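Local coordinates for protein serine protease (Arthrobacter nicotinovorans, PDB 3WY8) that probably cleaves peptide bonds as a trypsin-like serine endopeptidase and also breaks down keratin, at residues Pro68-Trp72 and Gln104-Val110; Gly87-Tyr91 and Gln156-Gln160; Leu123-Phe128 and Asn186-Ser190. One frame throughout, in Å; residues are numbered along the deposited sequence.

Interaction 1. Residues Pro68-Trp72 and Gln104-Val110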
ATOM      1  N   PRO A  68       7.952 -15.478  -7.395  1.00 20.81           N
ATOM      2  CA  PRO A  68       8.267 -15.743  -8.811  1.00 20.88           C
ATOM      3  C   PRO A  68       9.194 -14.710  -9.454  1.00 21.02           C
ATOM      4  O   PRO A  68       9.875 -15.025 -10.440  1.00 20.93           O
ATOM      5  CB  PRO A  68       6.895 -15.732  -9.494  1.00 20.98           C
ATOM      6  CG  PRO A  68       6.011 -14.958  -8.579  1.00 21.09           C
ATOM      7  CD  PRO A  68       6.517 -15.196  -7.192  1.00 20.80           C
ATOM      8  N   TYR A  69       9.223 -13.500  -8.897  1.00 20.81           N
ATOM      9  CA  TYR A  69      10.090 -12.429  -9.393  1.00 20.85           C
ATOM     10  C   TYR A  69      11.122 -11.998  -8.346  1.00 20.70           C
ATOM     11  O   TYR A  69      11.681 -10.903  -8.419  1.00 21.01           O
ATOM     12  CB  TYR A  69       9.245 -11.245  -9.893  1.00 20.83           C
ATOM     13  CG  TYR A  69       8.181 -11.662 -10.885  1.00 21.98           C
ATOM     14  CD1 TYR A  69       8.499 -11.883 -12.227  1.00 23.46           C
ATOM     15  CD2 TYR A  69       6.864 -11.866 -10.480  1.00 22.98           C
ATOM     16  CE1 TYR A  69       7.530 -12.279 -13.139  1.00 24.05           C
ATOM     17  CE2 TYR A  69       5.888 -12.263 -11.383  1.00 23.76           C
ATOM     18  CZ  TYR A  69       6.228 -12.468 -12.711  1.00 24.69           C
ATOM     19  OH  TYR A  69       5.264 -12.859 -13.609  1.00 25.94           O
ATOM     20  N   GLY A  70      11.375 -12.883  -7.381  1.00 20.62           N
ATOM     21  CA  GLY A  70      12.367 -12.653  -6.334  1.00 20.55           C
ATOM     22  C   GLY A  70      11.879 -11.819  -5.161  1.00 20.39           C
ATOM     23  O   GLY A  70      10.733 -11.345  -5.145  1.00 20.42           O
ATOM     24  N   LYS A  71      12.758 -11.658  -4.175  1.00 20.46           N
ATOM     25  CA  LYS A  71      12.487 -10.851  -2.991  1.00 20.58           C
ATOM     26  C   LYS A  71      13.310  -9.576  -3.093  1.00 20.63           C
ATOM     27  O   LYS A  71      14.526  -9.633  -3.303  1.00 20.73           O
ATOM     28  CB  LYS A  71      12.862 -11.613  -1.713  1.00 20.95           C
ATOM     29  CG  LYS A  71      12.071 -12.898  -1.469  1.00 21.77           C
ATOM     30  CD  LYS A  71      12.664 -13.712  -0.309  1.00 24.66           C
ATOM     31  CE  LYS A  71      14.018 -14.325  -0.679  1.00 27.03           C
ATOM     32  NZ  LYS A  71      14.615 -15.150   0.417  1.00 28.86           N
ATOM     33  N   TRP A  72      12.645  -8.437  -2.943  1.00 20.28           N
ATOM     34  CA  TRP A  72      13.267  -7.135  -3.151  1.00 20.44           C
ATOM     35  C   TRP A  72      13.455  -6.417  -1.826  1.00 20.79           C
ATOM     36  O   TRP A  72      12.540  -6.376  -1.005  1.00 20.80           O
ATOM     37  CB  TRP A  72      12.421  -6.300  -4.124  1.00 20.24           C
ATOM     38  CG  TRP A  72      12.335  -6.922  -5.491  1.00 19.80           C
ATOM     39  CD1 TRP A  72      11.598  -8.016  -5.857  1.00 19.32           C
ATOM     40  CD2 TRP A  72      13.036  -6.500  -6.667  1.00 18.86           C
ATOM     41  NE1 TRP A  72      11.790  -8.295  -7.194  1.00 18.64           N
ATOM     42  CE2 TRP A  72      12.668  -7.381  -7.713  1.00 19.25           C
ATOM     43  CE3 TRP A  72      13.931  -5.457  -6.942  1.00 19.12           C
ATOM     44  CZ2 TRP A  72      13.170  -7.250  -9.016  1.00 19.13           C
ATOM     45  CZ3 TRP A  72      14.432  -5.330  -8.238  1.00 19.66           C
ATOM     46  CH2 TRP A  72      14.047  -6.224  -9.255  1.00 19.48           C
ATOM     47  N   GLN A 104      18.870  -5.812 -11.852  1.00 26.41           N
ATOM     48  CA  GLN A 104      17.635  -5.354 -12.485  1.00 25.70           C
ATOM     49  C   GLN A 104      16.829  -4.427 -11.581  1.00 24.97           C
ATOM     50  O   GLN A 104      16.800  -4.612 -10.367  1.00 24.71           O
ATOM     51  CB  GLN A 104      16.760  -6.546 -12.869  1.00 25.90           C
ATOM     52  CG  GLN A 104      17.284  -7.400 -14.015  1.00 27.17           C
ATOM     53  CD  GLN A 104      16.305  -8.492 -14.402  1.00 29.11           C
ATOM     54  OE1 GLN A 104      16.143  -9.484 -13.687  1.00 30.50           O
ATOM     55  NE2 GLN A 104      15.645  -8.315 -15.540  1.00 30.29           N
ATOM     56  N   LYS A 105      16.169  -3.440 -12.187  1.00 24.25           N
ATOM     57  CA  LYS A 105      15.257  -2.543 -11.470  1.00 23.53           C
ATOM     58  C   LYS A 105      13.849  -3.145 -11.409  1.00 22.60           C
ATOM     59  O   LYS A 105      13.391  -3.765 -12.368  1.00 22.12           O
ATOM     60  CB  LYS A 105      15.228  -1.158 -12.135  1.00 23.99           C
ATOM     61  CG  LYS A 105      16.501  -0.328 -11.888  1.00 25.31           C
ATOM     62  CD  LYS A 105      16.649   0.825 -12.877  1.00 29.23           C
ATOM     63  CE  LYS A 105      17.422   0.402 -14.124  1.00 31.12           C
ATOM     64  NZ  LYS A 105      17.712   1.552 -15.036  1.00 33.06           N
ATOM     65  N   LEU A 106      13.170  -2.957 -10.279  1.00 21.64           N
ATOM     66  CA  LEU A 106      11.876  -3.603 -10.028  1.00 21.21           C
ATOM     67  C   LEU A 106      10.861  -3.450 -11.165  1.00 21.15           C
ATOM     68  O   LEU A 106      10.265  -4.439 -11.607  1.00 21.21           O
ATOM     69  CB  LEU A 106      11.280  -3.120  -8.698  1.00 20.90           C
ATOM     70  CG  LEU A 106       9.899  -3.656  -8.298  1.00 20.22           C
ATOM     71  CD1 LEU A 106       9.925  -5.156  -8.025  1.00 19.15           C
ATOM     72  CD2 LEU A 106       9.394  -2.918  -7.089  1.00 20.19           C
ATOM     73  N   ALA A 107      10.669  -2.216 -11.629  1.00 21.14           N
ATOM     74  CA  ALA A 107       9.669  -1.924 -12.655  1.00 21.12           C
ATOM     75  C   ALA A 107      10.003  -2.552 -14.007  1.00 21.49           C
ATOM     76  O   ALA A 107       9.107  -2.812 -14.812  1.00 21.34           O
ATOM     77  CB  ALA A 107       9.466  -0.417 -12.790  1.00 20.95           C
ATOM     78  N   ASP A 108      11.289  -2.803 -14.248  1.00 21.65           N
ATOM     79  CA  ASP A 108      11.715  -3.492 -15.464  1.00 22.08           C
ATOM     80  C   ASP A 108      11.337  -4.971 -15.436  1.00 21.88           C
ATOM     81  O   ASP A 108      11.161  -5.590 -16.490  1.00 22.40           O
ATOM     82  CB  ASP A 108      13.219  -3.327 -15.692  1.00 22.36           C
ATOM     83  CG  ASP A 108      13.584  -1.962 -16.267  1.00 23.79           C
ATOM     84  OD1 ASP A 108      12.753  -1.355 -16.981  1.00 25.20           O
ATOM     85  OD2 ASP A 108      14.715  -1.498 -16.012  1.00 25.52           O
ATOM     86  N   VAL A 109      11.200  -5.521 -14.229  1.00 21.12           N
ATOM     87  CA  VAL A 109      10.842  -6.927 -14.041  1.00 20.63           C
ATOM     88  C   VAL A 109       9.327  -7.126 -13.938  1.00 20.28           C
ATOM     89  O   VAL A 109       8.777  -8.031 -14.571  1.00 20.43           O
ATOM     90  CB  VAL A 109      11.561  -7.541 -12.808  1.00 20.48           C
ATOM     91  CG1 VAL A 109      11.240  -9.040 -12.660  1.00 20.49           C
ATOM     92  CG2 VAL A 109      13.062  -7.330 -12.908  1.00 20.70           C
ATOM     93  N   VAL A 110       8.654  -6.279 -13.157  1.00 19.63           N
ATOM     94  CA  VAL A 110       7.226  -6.495 -12.861  1.00 19.55           C
ATOM     95  C   VAL A 110       6.271  -5.408 -13.368  1.00 19.46           C
ATOM     96  O   VAL A 110       5.058  -5.500 -13.168  1.00 19.55           O
ATOM     97  CB  VAL A 110       6.979  -6.741 -11.344  1.00 19.68           C
ATOM     98  CG1 VAL A 110       7.824  -7.896 -10.841  1.00 19.85           C
ATOM     99  CG2 VAL A 110       7.250  -5.476 -10.527  1.00 18.97           C
TER
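Pro68-Lys71 form a loop that runs into strand 72-78, which Trp72 begins. Residues Gln104-Val110 enter the short helix 106-110, with Lys105 at the N-cap position. The two backbones stay well apart: the CA atoms of Tyr69 and Val109 are 7.2 Å apart, and those of Trp72 and Leu106 are 7.9 Å. Trp72 is the centre of the contact. Leu106 CD1 sits over the five-membered ring of Trp72, 3.6 Å from its centroid, in a CH-pi contact. The far edge of the indole meets the backbone before the helix, with Trp72 CZ3 3.3 Å from Gln104 O. Val109 CG2 packs near the ring plane, 3.9 Å from Trp72 CZ2. Strand 72-78 belongs to the six-stranded antiparallel barrel of the N-terminal half, one of the two beta domains of the chymotrypsin fold, so helix 106-110 packs on the barrel at strands 72-78, 55-60 and 21-29. Pro60 of strand 55-60 also touches Trp72, Leu106 and Val110. Trp72 NE1 also donates a hydrogen bond to Tyr69 O in the same segment, 2.9 Å. Tyr69 adds apolar contacts: Tyr69 CB lies 3.8 Å from Val110 CG1, and Tyr69 CD1 lies 4.0 Å from Val109 CG1.

Interaction 2. Residues Gly87-Tyr91 and Gln156-Gln160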
ATOM      1  N   GLY A  87       2.437  10.787  13.394  1.00 22.66           N
ATOM      2  CA  GLY A  87       1.531   9.646  13.220  1.00 21.40           C
ATOM      3  C   GLY A  87       0.124  10.032  12.791  1.00 20.97           C
ATOM      4  O   GLY A  87      -0.856   9.380  13.171  1.00 20.61           O
ATOM      5  N   ASN A  88       0.023  11.092  11.994  1.00 20.40           N
ATOM      6  CA  ASN A  88      -1.271  11.608  11.554  1.00 20.03           C
ATOM      7  C   ASN A  88      -1.893  10.699  10.492  1.00 19.68           C
ATOM      8  O   ASN A  88      -1.367  10.593   9.380  1.00 19.45           O
ATOM      9  CB  ASN A  88      -1.114  13.037  11.018  1.00 20.08           C
ATOM     10  CG  ASN A  88      -2.443  13.718  10.753  1.00 20.46           C
ATOM     11  OD1 ASN A  88      -3.474  13.066  10.579  1.00 20.69           O
ATOM     12  ND2 ASN A  88      -2.420  15.050  10.707  1.00 21.10           N
ATOM     13  N   MET A  89      -3.014  10.058  10.840  1.00 19.53           N
ATOM     14  CA  MET A  89      -3.688   9.107   9.940  1.00 19.54           C
ATOM     15  C   MET A  89      -4.142   9.716   8.613  1.00 19.18           C
ATOM     16  O   MET A  89      -4.332   8.992   7.634  1.00 19.41           O
ATOM     17  CB  MET A  89      -4.873   8.411  10.635  1.00 19.70           C
ATOM     18  CG  MET A  89      -4.484   7.448  11.757  1.00 21.32           C
ATOM     19  SD  MET A  89      -3.420   6.080  11.247  1.00 24.94           S
ATOM     20  CE  MET A  89      -4.548   5.107  10.252  1.00 23.64           C
ATOM     21  N   GLN A  90      -4.308  11.041   8.570  1.00 18.83           N
ATOM     22  CA  GLN A  90      -4.669  11.714   7.321  1.00 18.72           C
ATOM     23  C   GLN A  90      -3.634  11.461   6.229  1.00 18.63           C
ATOM     24  O   GLN A  90      -3.963  11.444   5.037  1.00 18.66           O
ATOM     25  CB  GLN A  90      -4.835  13.225   7.525  1.00 18.56           C
ATOM     26  CG  GLN A  90      -5.013  13.985   6.214  1.00 18.96           C
ATOM     27  CD  GLN A  90      -5.623  15.360   6.377  1.00 19.31           C
ATOM     28  OE1 GLN A  90      -5.930  15.799   7.488  1.00 20.34           O
ATOM     29  NE2 GLN A  90      -5.808  16.052   5.256  1.00 19.50           N
ATOM     30  N   TYR A  91      -2.387  11.265   6.650  1.00 18.36           N
ATOM     31  CA  TYR A  91      -1.271  11.146   5.727  1.00 18.36           C
ATOM     32  C   TYR A  91      -0.591   9.777   5.814  1.00 18.10           C
ATOM     33  O   TYR A  91       0.629   9.670   5.679  1.00 17.70           O
ATOM     34  CB  TYR A  91      -0.271  12.288   5.975  1.00 18.50           C
ATOM     35  CG  TYR A  91      -0.901  13.668   5.954  1.00 19.08           C
ATOM     36  CD1 TYR A  91      -1.210  14.295   4.750  1.00 19.31           C
ATOM     37  CD2 TYR A  91      -1.195  14.339   7.143  1.00 20.18           C
ATOM     38  CE1 TYR A  91      -1.793  15.565   4.726  1.00 20.92           C
ATOM     39  CE2 TYR A  91      -1.769  15.614   7.128  1.00 21.21           C
ATOM     40  CZ  TYR A  91      -2.065  16.216   5.919  1.00 21.31           C
ATOM     41  OH  TYR A  91      -2.633  17.473   5.897  1.00 22.85           O
ATOM     42  N   GLN A 156     -12.175  13.794  10.413  1.00 23.52           N
ATOM     43  CA  GLN A 156     -11.062  14.729  10.599  1.00 23.20           C
ATOM     44  C   GLN A 156      -9.812  14.358   9.802  1.00 22.91           C
ATOM     45  O   GLN A 156      -8.900  15.171   9.666  1.00 23.30           O
ATOM     46  CB  GLN A 156     -10.714  14.903  12.092  1.00 23.50           C
ATOM     47  CG  GLN A 156     -10.178  13.654  12.820  1.00 23.78           C
ATOM     48  CD  GLN A 156     -11.277  12.825  13.475  1.00 24.45           C
ATOM     49  OE1 GLN A 156     -12.452  12.961  13.145  1.00 23.71           O
ATOM     50  NE2 GLN A 156     -10.890  11.959  14.414  1.00 24.20           N
ATOM     51  N   PHE A 157      -9.776  13.138   9.272  1.00 22.19           N
ATOM     52  CA  PHE A 157      -8.601  12.658   8.554  1.00 21.50           C
ATOM     53  C   PHE A 157      -8.732  12.768   7.034  1.00 20.60           C
ATOM     54  O   PHE A 157      -7.793  12.441   6.310  1.00 20.40           O
ATOM     55  CB  PHE A 157      -8.272  11.217   8.962  1.00 21.71           C
ATOM     56  CG  PHE A 157      -7.959  11.060  10.422  1.00 22.89           C
ATOM     57  CD1 PHE A 157      -6.884  11.739  10.996  1.00 24.01           C
ATOM     58  CD2 PHE A 157      -8.731  10.223  11.222  1.00 24.40           C
ATOM     59  CE1 PHE A 157      -6.587  11.591  12.346  1.00 24.57           C
ATOM     60  CE2 PHE A 157      -8.440  10.067  12.573  1.00 24.52           C
ATOM     61  CZ  PHE A 157      -7.370  10.751  13.135  1.00 24.92           C
ATOM     62  N   ALA A 158      -9.892  13.234   6.571  1.00 20.10           N
ATOM     63  CA  ALA A 158     -10.206  13.363   5.140  1.00 19.07           C
ATOM     64  C   ALA A 158     -10.078  12.036   4.371  1.00 18.73           C
ATOM     65  O   ALA A 158      -9.915  12.030   3.149  1.00 18.00           O
ATOM     66  CB  ALA A 158      -9.349  14.473   4.484  1.00 19.51           C
ATOM     67  N   THR A 159     -10.162  10.921   5.094  1.00 17.79           N
ATOM     68  CA  THR A 159     -10.039   9.595   4.478  1.00 17.47           C
ATOM     69  C   THR A 159     -11.331   9.218   3.759  1.00 16.95           C
ATOM     70  O   THR A 159     -12.335   9.923   3.853  1.00 16.67           O
ATOM     71  CB  THR A 159      -9.706   8.500   5.513  1.00 17.30           C
ATOM     72  OG1 THR A 159     -10.731   8.464   6.514  1.00 18.30           O
ATOM     73  CG2 THR A 159      -8.355   8.756   6.166  1.00 17.88           C
ATOM     74  N   GLN A 160     -11.288   8.116   3.021  1.00 16.89           N
ATOM     75  CA  GLN A 160     -12.475   7.588   2.357  1.00 16.66           C
ATOM     76  C   GLN A 160     -12.571   6.090   2.614  1.00 16.79           C
ATOM     77  O   GLN A 160     -11.554   5.421   2.795  1.00 16.58           O
ATOM     78  CB  GLN A 160     -12.412   7.858   0.855  1.00 16.90           C
ATOM     79  CG  GLN A 160     -12.355   9.340   0.501  1.00 17.43           C
ATOM     80  CD  GLN A 160     -12.510   9.578  -0.981  1.00 17.48           C
ATOM     81  OE1 GLN A 160     -13.581   9.967  -1.442  1.00 18.69           O
ATOM     82  NE2 GLN A 160     -11.448   9.321  -1.740  1.00 17.68           N
TER
HETATM   83  O   HOH W   1      -6.560  11.503   4.069  1.00 19.29           O
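One water bridges the backbones of two loops here, donating to Gln90 O at 2.8 Å and to Phe157 O at 2.7 Å. At this point the CA atoms of Gln90 and Phe157 are only 4.2 Å apart. Gln90 CA makes a CA-H...O contact with Phe157 O at 3.4 Å. Beside it, Met89 CB lies over one face of the Phe157 ring, 3.9 Å from the centroid, in a CH-pi contact. Asn88 OD1 lies at the ring edge, 3.7 Å from Phe157 CD1. It accepts from Gln90 N at 3.0 Å, which makes an Asx turn at the start of the 3-10 segment 89-90. The loop 87-91 precedes strand 94-98 of the N-terminal barrel, while 156-160 leads into strand 160-163 of the C-terminal domain. The contact therefore bridges the two domains at the surface. No charged pair or direct hydrogen bond is found between these segments, so the contact rests on ring packing, a CA-H...O contact and one water.

Interaction 3. Residues Leu123-Phe128 and Asn186-Ser190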
ATOM      1  N   LEU A 123     -14.861   8.691  -5.790  1.00 17.73           N
ATOM      2  CA  LEU A 123     -14.652   7.803  -6.931  1.00 17.68           C
ATOM      3  C   LEU A 123     -14.910   6.344  -6.555  1.00 17.93           C
ATOM      4  O   LEU A 123     -14.995   6.005  -5.371  1.00 18.16           O
ATOM      5  CB  LEU A 123     -13.230   7.954  -7.488  1.00 17.48           C
ATOM      6  CG  LEU A 123     -12.852   9.304  -8.113  1.00 17.10           C
ATOM      7  CD1 LEU A 123     -11.365   9.327  -8.441  1.00 17.18           C
ATOM      8  CD2 LEU A 123     -13.686   9.596  -9.353  1.00 17.62           C
ATOM      9  N   SER A 124     -15.055   5.495  -7.569  1.00 18.15           N
ATOM     10  CA  SER A 124     -15.175   4.052  -7.360  1.00 18.48           C
ATOM     11  C   SER A 124     -13.801   3.404  -7.466  1.00 17.93           C
ATOM     12  O   SER A 124     -12.968   3.833  -8.268  1.00 17.88           O
ATOM     13  CB  SER A 124     -16.147   3.442  -8.366  1.00 18.87           C
ATOM     14  OG  SER A 124     -17.458   3.911  -8.107  1.00 21.25           O
ATOM     15  N   TYR A 125     -13.575   2.371  -6.656  1.00 17.29           N
ATOM     16  CA  TYR A 125     -12.256   1.763  -6.525  1.00 16.71           C
ATOM     17  C   TYR A 125     -12.302   0.247  -6.491  1.00 16.62           C
ATOM     18  O   TYR A 125     -13.318  -0.348  -6.136  1.00 16.80           O
ATOM     19  CB  TYR A 125     -11.594   2.214  -5.220  1.00 16.71           C
ATOM     20  CG  TYR A 125     -11.208   3.668  -5.176  1.00 15.96           C
ATOM     21  CD1 TYR A 125      -9.983   4.089  -5.681  1.00 17.37           C
ATOM     22  CD2 TYR A 125     -12.060   4.618  -4.612  1.00 16.97           C
ATOM     23  CE1 TYR A 125      -9.616   5.431  -5.637  1.00 17.31           C
ATOM     24  CE2 TYR A 125     -11.706   5.960  -4.565  1.00 17.41           C
ATOM     25  CZ  TYR A 125     -10.479   6.353  -5.077  1.00 17.83           C
ATOM     26  OH  TYR A 125     -10.125   7.676  -5.031  1.00 18.59           O
ATOM     27  N   LYS A 126     -11.181  -0.363  -6.858  1.00 16.57           N
ATOM     28  CA  LYS A 126     -10.917  -1.756  -6.528  1.00 16.77           C
ATOM     29  C   LYS A 126      -9.602  -1.793  -5.751  1.00 16.80           C
ATOM     30  O   LYS A 126      -8.577  -1.318  -6.238  1.00 16.81           O
ATOM     31  CB  LYS A 126     -10.852  -2.627  -7.785  1.00 16.62           C
ATOM     32  CG  LYS A 126     -10.762  -4.130  -7.476  1.00 18.09           C
ATOM     33  CD  LYS A 126     -10.862  -4.980  -8.735  1.00 19.81           C
ATOM     34  CE  LYS A 126     -10.798  -6.461  -8.390  1.00 21.00           C
ATOM     35  NZ  LYS A 126     -11.039  -7.359  -9.561  1.00 22.45           N
ATOM     36  N   SER A 127      -9.661  -2.322  -4.532  1.00 16.92           N
ATOM     37  CA  SER A 127      -8.507  -2.389  -3.639  1.00 17.16           C
ATOM     38  C   SER A 127      -7.995  -3.815  -3.528  1.00 16.83           C
ATOM     39  O   SER A 127      -8.778  -4.758  -3.493  1.00 16.78           O
ATOM     40  CB  SER A 127      -8.877  -1.865  -2.251  1.00 17.45           C
ATOM     41  OG  SER A 127      -7.924  -2.272  -1.273  1.00 19.58           O
ATOM     42  N   PHE A 128      -6.678  -3.954  -3.460  1.00 16.32           N
ATOM     43  CA  PHE A 128      -6.031  -5.258  -3.380  1.00 16.29           C
ATOM     44  C   PHE A 128      -5.176  -5.377  -2.133  1.00 16.02           C
ATOM     45  O   PHE A 128      -4.704  -4.379  -1.607  1.00 16.51           O
ATOM     46  CB  PHE A 128      -5.145  -5.467  -4.603  1.00 16.13           C
ATOM     47  CG  PHE A 128      -5.906  -5.636  -5.884  1.00 16.25           C
ATOM     48  CD1 PHE A 128      -6.068  -6.904  -6.443  1.00 16.36           C
ATOM     49  CD2 PHE A 128      -6.445  -4.533  -6.545  1.00 17.27           C
ATOM     50  CE1 PHE A 128      -6.764  -7.072  -7.643  1.00 16.36           C
ATOM     51  CE2 PHE A 128      -7.150  -4.690  -7.742  1.00 16.85           C
ATOM     52  CZ  PHE A 128      -7.310  -5.963  -8.288  1.00 17.53           C
ATOM     53  N   ASN A 186      -4.658   5.440  -6.440  1.00 15.92           N
ATOM     54  CA  ASN A 186      -5.084   6.718  -5.876  1.00 15.73           C
ATOM     55  C   ASN A 186      -5.327   6.681  -4.359  1.00 15.64           C
ATOM     56  O   ASN A 186      -5.779   7.665  -3.782  1.00 15.40           O
ATOM     57  CB  ASN A 186      -6.311   7.236  -6.645  1.00 15.83           C
ATOM     58  CG  ASN A 186      -6.771   8.617  -6.191  1.00 16.09           C
ATOM     59  OD1 ASN A 186      -7.937   8.794  -5.839  1.00 16.53           O
ATOM     60  ND2 ASN A 186      -5.863   9.599  -6.201  1.00 16.72           N
ATOM     61  N   SER A 187      -5.021   5.543  -3.727  1.00 15.24           N
ATOM     62  CA  SER A 187      -4.975   5.430  -2.260  1.00 15.11           C
ATOM     63  C   SER A 187      -4.338   4.101  -1.852  1.00 14.88           C
ATOM     64  O   SER A 187      -3.888   3.336  -2.710  1.00 14.61           O
ATOM     65  CB  SER A 187      -6.367   5.586  -1.631  1.00 15.14           C
ATOM     66  OG  SER A 187      -6.262   5.754  -0.223  1.00 15.84           O
ATOM     67  N   VAL A 188      -4.283   3.853  -0.543  1.00 14.86           N
ATOM     68  CA  VAL A 188      -3.834   2.576   0.020  1.00 15.21           C
ATOM     69  C   VAL A 188      -4.770   2.151   1.145  1.00 15.48           C
ATOM     70  O   VAL A 188      -5.440   2.987   1.745  1.00 15.49           O
ATOM     71  CB  VAL A 188      -2.388   2.647   0.590  1.00 15.14           C
ATOM     72  CG1 VAL A 188      -1.373   2.872  -0.520  1.00 15.18           C
ATOM     73  CG2 VAL A 188      -2.269   3.730   1.667  1.00 15.11           C
ATOM     74  N   ASN A 189      -4.819   0.852   1.430  1.00 15.55           N
ATOM     75  CA  ASN A 189      -5.494   0.363   2.632  1.00 15.41           C
ATOM     76  C   ASN A 189      -4.806   0.893   3.892  1.00 15.79           C
ATOM     77  O   ASN A 189      -3.605   0.688   4.080  1.00 15.82           O
ATOM     78  CB  ASN A 189      -5.496  -1.167   2.657  1.00 15.65           C
ATOM     79  CG  ASN A 189      -6.221  -1.772   1.473  1.00 15.25           C
ATOM     80  OD1 ASN A 189      -7.267  -1.279   1.049  1.00 16.84           O
ATOM     81  ND2 ASN A 189      -5.673  -2.861   0.939  1.00 15.15           N
ATOM     82  N   SER A 190      -5.561   1.576   4.751  1.00 15.90           N
ATOM     83  CA  SER A 190      -4.971   2.200   5.941  1.00 16.39           C
ATOM     84  C   SER A 190      -5.545   1.706   7.267  1.00 16.69           C
ATOM     85  O   SER A 190      -4.798   1.276   8.154  1.00 16.97           O
ATOM     86  CB  SER A 190      -5.075   3.729   5.854  1.00 16.47           C
ATOM     87  OG  SER A 190      -4.690   4.332   7.083  1.00 17.02           O
TER
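Two short side-chain hydrogen bonds join strand 124-129 to strand 185-188 and to the residue just after it. Tyr125 OH donates to Asn186 OD1 at 2.6 Å. Ser127 OG donates to Asn189 OD1, also at 2.6 Å. Both asparagines use their remaining polar groups. Asn186 ND2 donates to Gln116 O. Asn189 OD1 takes a second hydrogen bond from Trp175 NE1, and Asn189 ND2 donates to Ser170 O. Asn189 ND2 lies 3.1 Å from Phe128 O. Asn186 and Asn189 thus have partners for both the oxygen and the nitrogen of their side-chain amides. Tyr125 and Ser127 both point their CA-to-CB bonds toward the other segment, as expected for alternate residues of a strand. The two strands are not neighbours. Strand 174-177 pairs with each, and Trp175 and Ile177 lie between them. Ser190 OG is hydrogen-bonded to Asp92 OD2 of the probable Ser171-His43-Asp92 catalytic triad. The antiparallel sheet that holds these strands is consistent with the C-terminal beta-barrel domain of a trypsin-like protease.

How the interactions relate
Interaction 1 packs helix 106-110 on the N-terminal barrel, interaction 3 belongs to the C-terminal sheet, and interaction 2 joins the two halves. Interactions 2 and 3 touch: Met89 CE is 3.3 Å from Ser190 OG, and Gln160 NE2 is 3.9 Å from Tyr125 OH. Their centres are about 14 Å apart, and both border the probable triad of Ser171, His43 and Asp92. Met89 touches triad residues, and Asn189 lies near them. Interaction 1 is remote. Its centre is about 31 Å from that of interaction 2, on the opposite side of the chain's centre, and about 23 Å from that of interaction 3. Helix 106-110 is nevertheless followed directly by strand 124-129 among the regular elements.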